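Local coordinates for protein calcium dodecin (Mycobacterium tuberculosis, PDB 3ONR) that binds calcium ions at the interfaces between three subunits of a hollow, spherical homododecamer and may also sequester other small ligands, at residues S3-S14 and T55-M66. The protein carries 2 engineered substitutions. Numbering follows the deposited sequence.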
loop_
_atom_site.group_PDB
_atom_site.type_symbol
_atom_site.label_atom_id
_atom_site.label_comp_id
_atom_site.label_asym_id
_atom_site.label_seq_id
_atom_site.Cartn_x
_atom_site.Cartn_y
_atom_site.Cartn_z
ATOM N N SER A 3 -18.675 -21.776 12.148
ATOM C CA SER A 3 -18.704 -20.318 12.461
ATOM C C SER A 3 -18.066 -19.474 11.336
ATOM O O SER A 3 -16.894 -19.587 11.029
ATOM C CB SER A 3 -18.030 -20.003 13.805
ATOM O OG SER A 3 -18.574 -20.873 14.795
ATOM N N VAL A 4 -18.897 -18.648 10.750
ATOM C CA VAL A 4 -18.484 -17.660 9.762
ATOM C C VAL A 4 -18.790 -16.267 10.278
ATOM O O VAL A 4 -19.825 -16.075 10.915
ATOM C CB VAL A 4 -19.251 -17.962 8.420
ATOM C CG1 VAL A 4 -18.927 -16.853 7.390
ATOM C CG2 VAL A 4 -18.842 -19.322 7.918
ATOM N N TYR A 5 -17.959 -15.256 9.964
ATOM C CA TYR A 5 -18.092 -13.950 10.536
ATOM C C TYR A 5 -18.232 -12.882 9.438
ATOM O O TYR A 5 -17.764 -13.094 8.300
ATOM C CB TYR A 5 -16.839 -13.593 11.297
ATOM C CG TYR A 5 -16.548 -14.595 12.386
ATOM C CD1 TYR A 5 -15.908 -15.801 12.103
ATOM C CD2 TYR A 5 -16.844 -14.268 13.738
ATOM C CE1 TYR A 5 -15.681 -16.726 13.101
ATOM C CE2 TYR A 5 -16.658 -15.229 14.771
ATOM C CZ TYR A 5 -16.030 -16.413 14.446
ATOM O OH TYR A 5 -15.774 -17.384 15.434
ATOM N N LYS A 6 -18.904 -11.816 9.776
ATOM C CA LYS A 6 -19.034 -10.686 8.866
ATOM C C LYS A 6 -18.144 -9.587 9.339
ATOM O O LYS A 6 -17.924 -9.432 10.552
ATOM C CB LYS A 6 -20.502 -10.214 8.840
ATOM C CG LYS A 6 -20.689 -9.041 7.836
ATOM C CD LYS A 6 -22.176 -8.863 7.542
ATOM C CE LYS A 6 -22.428 -7.527 6.894
ATOM N NZ LYS A 6 -21.989 -7.431 5.505
ATOM N N VAL A 7 -17.535 -8.873 8.415
ATOM C CA VAL A 7 -16.585 -7.798 8.817
ATOM C C VAL A 7 -17.177 -6.498 8.297
ATOM O O VAL A 7 -17.442 -6.383 7.055
ATOM C CB VAL A 7 -15.198 -8.002 8.056
ATOM C CG1 VAL A 7 -14.149 -6.872 8.462
ATOM C CG2 VAL A 7 -14.698 -9.337 8.359
ATOM N N ILE A 8 -17.281 -5.487 9.163
ATOM C CA ILE A 8 -17.676 -4.224 8.556
ATOM C C ILE A 8 -16.810 -3.073 9.059
ATOM O O ILE A 8 -16.078 -3.227 10.049
ATOM C CB ILE A 8 -19.113 -3.920 8.958
ATOM C CG1 ILE A 8 -19.174 -3.867 10.471
ATOM C CG2 ILE A 8 -20.044 -4.957 8.433
ATOM C CD1 ILE A 8 -20.379 -3.123 10.942
ATOM N N ASP A 9 -16.934 -1.956 8.363
ATOM C CA ASP A 9 -16.219 -0.738 8.674
ATOM C C ASP A 9 -17.273 0.294 9.211
ATOM O O ASP A 9 -18.376 0.378 8.665
ATOM C CB ASP A 9 -15.627 -0.220 7.408
ATOM C CG ASP A 9 -14.203 -0.835 7.110
ATOM O OD1 ASP A 9 -13.727 -1.714 7.872
ATOM O OD2 ASP A 9 -13.597 -0.394 6.109
ATOM N N ILE A 10 -16.996 0.903 10.392
ATOM C CA ILE A 10 -17.897 1.912 10.942
ATOM C C ILE A 10 -17.067 3.158 11.254
ATOM O O ILE A 10 -15.841 3.041 11.483
ATOM C CB ILE A 10 -18.540 1.433 12.270
ATOM C CG1 ILE A 10 -17.448 0.900 13.213
ATOM C CG2 ILE A 10 -19.513 0.304 11.984
ATOM C CD1 ILE A 10 -17.998 0.588 14.559
ATOM N N ILE A 11 -17.747 4.305 11.310
ATOM C CA ILE A 11 -17.042 5.588 11.618
ATOM C C ILE A 11 -17.673 6.164 12.844
ATOM O O ILE A 11 -18.910 6.347 12.863
ATOM C CB ILE A 11 -17.132 6.566 10.392
ATOM C CG1 ILE A 11 -16.260 5.993 9.245
ATOM C CG2 ILE A 11 -16.687 8.000 10.860
ATOM C CD1 ILE A 11 -16.454 6.826 7.918
ATOM N N GLY A 12 -16.821 6.428 13.887
ATOM C CA GLY A 12 -17.339 7.183 15.022
ATOM C C GLY A 12 -16.903 8.651 14.877
ATOM O O GLY A 12 -15.920 8.970 14.152
ATOM N N THR A 13 -17.647 9.549 15.512
ATOM C CA THR A 13 -17.232 10.984 15.392
ATOM C C THR A 13 -17.321 11.606 16.811
ATOM O O THR A 13 -18.107 11.148 17.635
ATOM C CB THR A 13 -18.163 11.793 14.432
ATOM O OG1 THR A 13 -19.469 12.029 15.057
ATOM C CG2 THR A 13 -18.394 11.089 13.094
ATOM N N SER A 14 -16.645 12.725 17.032
ATOM C CA SER A 14 -16.558 13.312 18.401
ATOM C C SER A 14 -16.004 14.690 18.315
ATOM O O SER A 14 -15.034 14.898 17.615
ATOM C CB SER A 14 -15.524 12.552 19.231
ATOM O OG SER A 14 -15.485 13.012 20.590
ATOM N N THR A 55 -14.636 18.211 14.201
ATOM C CA THR A 55 -15.195 16.971 14.627
ATOM C C THR A 55 -14.093 15.992 14.278
ATOM O O THR A 55 -13.691 15.937 13.121
ATOM C CB THR A 55 -16.500 16.652 13.837
ATOM O OG1 THR A 55 -17.472 17.634 14.159
ATOM C CG2 THR A 55 -17.026 15.279 14.193
ATOM N N TYR A 56 -13.644 15.208 15.250
ATOM C CA TYR A 56 -12.674 14.112 14.965
ATOM C C TYR A 56 -13.427 12.870 14.497
ATOM O O TYR A 56 -14.459 12.487 15.092
ATOM C CB TYR A 56 -11.900 13.771 16.240
ATOM C CG TYR A 56 -11.155 14.979 16.715
ATOM C CD1 TYR A 56 -11.735 15.868 17.649
ATOM C CD2 TYR A 56 -9.880 15.259 16.194
ATOM C CE1 TYR A 56 -11.059 17.047 18.079
ATOM C CE2 TYR A 56 -9.185 16.443 16.647
ATOM C CZ TYR A 56 -9.807 17.296 17.564
ATOM O OH TYR A 56 -9.153 18.479 17.931
ATOM N N ARG A 57 -12.970 12.261 13.414
ATOM C CA ARG A 57 -13.730 11.127 12.870
ATOM C C ARG A 57 -12.770 9.933 12.686
ATOM O O ARG A 57 -11.592 10.108 12.340
ATOM C CB ARG A 57 -14.339 11.464 11.504
ATOM C CG ARG A 57 -15.218 12.769 11.519
ATOM C CD ARG A 57 -16.078 12.911 10.249
ATOM N NE ARG A 57 -15.252 13.067 9.051
ATOM C CZ ARG A 57 -15.696 13.459 7.859
ATOM N NH1 ARG A 57 -16.996 13.781 7.702
ATOM N NH2 ARG A 57 -14.830 13.516 6.826
ATOM N N ILE A 58 -13.233 8.712 12.990
ATOM C CA ILE A 58 -12.305 7.563 12.938
ATOM C C ILE A 58 -13.043 6.330 12.380
ATOM O O ILE A 58 -14.156 6.082 12.805
ATOM C CB ILE A 58 -11.649 7.285 14.299
ATOM C CG1 ILE A 58 -10.621 6.149 14.216
ATOM C CG2 ILE A 58 -12.733 6.891 15.366
ATOM C CD1 ILE A 58 -9.688 6.168 15.476
ATOM N N LYS A 59 -12.431 5.688 11.375
ATOM C CA LYS A 59 -13.031 4.520 10.686
ATOM C C LYS A 59 -12.364 3.325 11.359
ATOM O O LYS A 59 -11.086 3.235 11.410
ATOM C CB LYS A 59 -12.705 4.552 9.165
ATOM C CG LYS A 59 -13.298 3.335 8.451
ATOM C CD LYS A 59 -13.488 3.619 6.979
ATOM C CE LYS A 59 -12.210 3.693 6.243
ATOM N NZ LYS A 59 -12.519 3.784 4.735
ATOM N N LEU A 60 -13.212 2.407 11.827
ATOM C CA LEU A 60 -12.826 1.198 12.534
ATOM C C LEU A 60 -13.326 -0.055 11.777
ATOM O O LEU A 60 -14.384 -0.032 11.209
ATOM C CB LEU A 60 -13.482 1.124 13.886
ATOM C CG LEU A 60 -13.196 2.318 14.867
ATOM C CD1 LEU A 60 -13.973 2.143 16.116
ATOM C CD2 LEU A 60 -11.680 2.347 15.189
ATOM N N GLU A 61 -12.555 -1.115 11.844
ATOM C CA GLU A 61 -13.033 -2.406 11.236
ATOM C C GLU A 61 -13.316 -3.356 12.420
ATOM O O GLU A 61 -12.451 -3.533 13.291
ATOM C CB GLU A 61 -11.918 -2.964 10.344
ATOM C CG GLU A 61 -12.269 -4.266 9.640
ATOM C CD GLU A 61 -11.095 -4.924 8.888
ATOM O OE1 GLU A 61 -10.947 -6.147 8.978
ATOM O OE2 GLU A 61 -10.332 -4.263 8.166
ATOM N N VAL A 62 -14.497 -3.971 12.447
ATOM C CA VAL A 62 -14.842 -4.959 13.475
ATOM C C VAL A 62 -15.464 -6.172 12.756
ATOM O O VAL A 62 -15.972 -6.039 11.640
ATOM C CB VAL A 62 -15.909 -4.386 14.524
ATOM C CG1 VAL A 62 -15.251 -3.215 15.288
ATOM C CG2 VAL A 62 -17.164 -3.891 13.779
ATOM N N SER A 63 -15.448 -7.322 13.425
ATOM C CA SER A 63 -16.140 -8.496 12.866
ATOM C C SER A 63 -16.997 -9.167 13.913
ATOM O O SER A 63 -16.781 -8.973 15.118
ATOM C CB SER A 63 -15.131 -9.460 12.293
ATOM O OG SER A 63 -14.166 -9.812 13.285
ATOM N N PHE A 64 -17.951 -9.984 13.484
ATOM C CA PHE A 64 -18.863 -10.678 14.419
ATOM C C PHE A 64 -19.433 -11.873 13.730
ATOM O O PHE A 64 -19.479 -11.950 12.488
ATOM C CB PHE A 64 -20.058 -9.733 14.847
ATOM C CG PHE A 64 -20.688 -8.963 13.683
ATOM C CD1 PHE A 64 -21.735 -9.496 12.955
ATOM C CD2 PHE A 64 -20.142 -7.788 13.262
ATOM C CE1 PHE A 64 -22.259 -8.827 11.851
ATOM C CE2 PHE A 64 -20.678 -7.092 12.173
ATOM C CZ PHE A 64 -21.714 -7.609 11.462
ATOM N N LYS A 65 -19.777 -12.842 14.532
ATOM C CA LYS A 65 -20.423 -14.091 13.997
ATOM C C LYS A 65 -21.700 -13.782 13.195
ATOM O O LYS A 65 -22.496 -12.926 13.602
ATOM C CB LYS A 65 -20.732 -15.014 15.172
ATOM C CG LYS A 65 -20.946 -16.467 14.816
ATOM C CD LYS A 65 -20.507 -17.346 16.001
ATOM C CE LYS A 65 -20.791 -18.773 15.715
ATOM N NZ LYS A 65 -20.369 -19.554 16.915
ATOM N N MET A 66 -21.889 -14.458 12.046
ATOM C CA MET A 66 -23.137 -14.350 11.252
ATOM C C MET A 66 -24.165 -15.201 11.901
ATOM O O MET A 66 -23.914 -16.351 12.049
ATOM C CB MET A 66 -22.975 -14.981 9.872
ATOM C CG MET A 66 -22.037 -14.217 8.949
ATOM S SD MET A 66 -22.045 -15.006 7.290
ATOM C CE MET A 66 -21.384 -13.489 6.658
HETATM O O HOH W 1 -21.963 -18.364 11.854
HETATM O O HOH W 2 -11.381 -2.086 6.364
HETATM O O HOH W 3 -13.604 0.651 3.911
#
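Phe64, Lys6 and Met66, the residues with the most surface buried here, meet near one end of an antiparallel strand pair in the dodecin fold. The axes of strands 4-14 and 55-65 approach to 4.4 Å, their N-to-C directions 153° apart, and the strands pair from Tyr5-Lys65 through Ser14-Tyr56. Lys6 and Phe64 form a hydrogen-bonded pair, with Lys6 N donating to Phe64 O at 2.8 Å and Phe64 N returning a bond to Lys6 O. Their side chains lie side by side and point the same way, Lys6 CB reaching Phe64 CE1 at 3.8 Å. With chi1 at 45°, Phe64 CG sits between its own backbone N and carbonyl carbon; the ring leans back over strand 4-14, with Lys6 O over one face, offset toward the rim, and Ile8 CG1 in plane at its edge. Met66 continues the pairing past the strand end: its N donates to Val4 O, almost straight at 174°, and its SD packs against Val4 CG1 at 3.6 Å.

The face bearing Ile10, Leu60 and Val62 is largely apolar in its middle, and helix 18-32 packs on Ile10 and Leu60. The other face carries Asp9, Lys59 and Glu61; Asp9 OD1 lies 4.3 Å from Glu61 OE2, a meeting of like charges. Lys59 pairs with Glu61 of one neighbouring subunit. Strand 4-14 also pairs with strands of two neighbouring subunits, so the sheet runs on across both interfaces. On the same face as Asp9, Val7 CG1 sits 3.3 Å from Glu61 OE1, the carboxylate oxygen in a salt bridge with Lys59 NZ of another neighbouring subunit.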